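Local coordinates for phenylacetic acid degradation protein paaI (Escherichia coli, PDB 2FS2) that hydrolyses ring-hydroxylated phenylacetyl-CoA thioesters as a homotetrameric hot dog-fold thioesterase of the phenylacetate degradation pathway, at residues 112-115 with 121-124. Residues are numbered along the deposited sequence; the frame is centred on the assembly and turned at random.
Sequences DIEI and KTVA
E114 reaches across to T122 with its side chain. From CB, CG is set anti to the backbone N (chi1 174°) and the chain stays extended beyond it, which carries the carboxylate to the neighbouring strand. CG passes 3.9 Å from T122 CG2 and also nears A124 O. CD lies beside the same methyl, and OE2 comes closer to it still. At the tip, T122 OG1 donates a 3.0 Å hydrogen bond to E114 OE2, meeting it nearly in line with the C-O bond. The other oxygen, OE1, makes a salt bridge to R102 of the second subunit. With alanine in place of E114, the T122 hydroxyl would probably lose this acceptor, and R102 of the second subunit a carboxylate partner.

The two strands form an antiparallel hairpin in the hot dog-fold sheet, and its register shifts at a classic beta bulge. V123 and A124 both face I115. I115 O takes a 2.7 Å hydrogen bond from V123 N and a weak, longer one of 3.4 Å from A124 N. I115 N donates to A124 O at 2.9 Å, in an almost straight bond (177° at the hydrogen). I115 and A124 put their side chains on one face of the sheet, with CB atoms 4.4 Å apart. I115 CG2 packs on V123 CB at 4.1 Å. Helix 54-70 covers this apolar patch: L60 touches I115 and L57 touches V123.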
ATOM      1  N   ASP B 112      11.727   2.468   5.117  1.00 17.64           N
ATOM      2  CA  ASP B 112      10.662   2.512   6.118  1.00 18.82           C
ATOM      3  C   ASP B 112      10.892   3.792   6.886  1.00 18.31           C
ATOM      4  O   ASP B 112      12.020   4.025   7.307  1.00 17.21           O
ATOM      5  CB  ASP B 112      10.855   1.414   7.083  1.00 16.56           C
ATOM      6  CG  ASP B 112      10.174   0.125   6.614  1.00 29.24           C
ATOM      7  OD1 ASP B 112       9.696   0.155   5.445  1.00 34.84           O
ATOM      8  OD2 ASP B 112      10.016  -0.932   7.308  1.00 31.56           O
ATOM      9  N   ILE B 113       9.813   4.526   7.140  1.00 18.69           N
ATOM     10  CA  ILE B 113       9.929   5.756   7.879  1.00 19.36           C
ATOM     11  C   ILE B 113       8.921   5.644   9.059  1.00 20.36           C
ATOM     12  O   ILE B 113       7.778   5.188   8.909  1.00 19.81           O
ATOM     13  CB  ILE B 113       9.538   6.992   7.013  1.00 18.68           C
ATOM     14  CG1 ILE B 113      10.604   7.468   6.008  1.00 20.00           C
ATOM     15  CG2 ILE B 113       9.130   8.207   7.923  1.00 21.28           C
ATOM     16  CD1 ILE B 113      10.954   6.427   4.840  1.00 25.69           C
ATOM     17  N   GLU B 114       9.326   6.081  10.235  1.00 21.67           N
ATOM     18  CA  GLU B 114       8.354   6.157  11.342  1.00 21.29           C
ATOM     19  C   GLU B 114       8.369   7.579  11.878  1.00 21.61           C
ATOM     20  O   GLU B 114       9.442   8.107  12.176  1.00 21.53           O
ATOM     21  CB  GLU B 114       8.784   5.168  12.416  1.00 21.99           C
ATOM     22  CG  GLU B 114       7.924   5.243  13.723  1.00 22.30           C
ATOM     23  CD  GLU B 114       8.042   3.983  14.588  1.00 39.20           C
ATOM     24  OE1 GLU B 114       9.036   3.209  14.366  1.00 44.28           O
ATOM     25  OE2 GLU B 114       7.142   3.744  15.495  1.00 43.45           O
ATOM     26  N   ILE B 115       7.189   8.127  12.159  1.00 22.39           N
ATOM     27  CA  ILE B 115       7.055   9.414  12.811  1.00 22.22           C
ATOM     28  C   ILE B 115       6.527   9.251  14.267  1.00 23.49           C
ATOM     29  O   ILE B 115       5.512   8.619  14.487  1.00 22.43           O
ATOM     30  CB  ILE B 115       6.137  10.446  11.996  1.00 23.43           C
ATOM     31  CG1 ILE B 115       6.583  10.636  10.525  1.00 24.04           C
ATOM     32  CG2 ILE B 115       6.047  11.841  12.728  1.00 17.07           C
ATOM     33  CD1 ILE B 115       5.690  11.650   9.713  1.00 23.78           C
ATOM     34  N   LYS B 121       5.190   8.472  21.166  1.00 24.33           N
ATOM     35  CA  LYS B 121       4.090   7.746  20.601  1.00 26.49           C
ATOM     36  C   LYS B 121       4.206   7.841  19.065  1.00 25.13           C
ATOM     37  O   LYS B 121       4.464   8.872  18.508  1.00 23.35           O
ATOM     38  CB  LYS B 121       2.745   8.314  21.179  1.00 26.80           C
ATOM     39  CG  LYS B 121       2.711   8.417  22.696  1.00 29.54           C
ATOM     40  CD  LYS B 121       1.928   7.246  23.459  1.00 42.90           C
ATOM     41  CE  LYS B 121       0.546   7.695  24.141  1.00 51.90           C
ATOM     42  NZ  LYS B 121      -0.511   6.577  24.427  1.00 53.79           N
ATOM     43  N   THR B 122       4.066   6.725  18.378  1.00 25.89           N
ATOM     44  CA  THR B 122       3.834   6.739  16.904  1.00 23.98           C
ATOM     45  C   THR B 122       2.683   7.488  16.339  1.00 22.39           C
ATOM     46  O   THR B 122       1.534   7.191  16.587  1.00 23.75           O
ATOM     47  CB  THR B 122       3.730   5.340  16.396  1.00 24.90           C
ATOM     48  OG1 THR B 122       4.736   4.581  17.092  1.00 26.55           O
ATOM     49  CG2 THR B 122       4.241   5.372  14.917  1.00 24.51           C
ATOM     50  N   VAL B 123       3.004   8.451  15.491  1.00 19.99           N
ATOM     51  CA  VAL B 123       2.041   9.201  14.801  1.00 19.05           C
ATOM     52  C   VAL B 123       1.664   8.564  13.458  1.00 20.30           C
ATOM     53  O   VAL B 123       0.485   8.643  13.043  1.00 20.91           O
ATOM     54  CB  VAL B 123       2.631  10.596  14.623  1.00 22.32           C
ATOM     55  CG1 VAL B 123       1.923  11.389  13.562  1.00 24.23           C
ATOM     56  CG2 VAL B 123       2.676  11.324  16.038  1.00 20.21           C
ATOM     57  N   ALA B 124       2.647   7.964  12.781  1.00 18.41           N
ATOM     58  CA  ALA B 124       2.465   7.547  11.415  1.00 19.71           C
ATOM     59  C   ALA B 124       3.632   6.609  10.987  1.00 18.98           C
ATOM     60  O   ALA B 124       4.775   6.696  11.537  1.00 18.98           O
ATOM     61  CB  ALA B 124       2.334   8.809  10.515  1.00 16.52           C
TER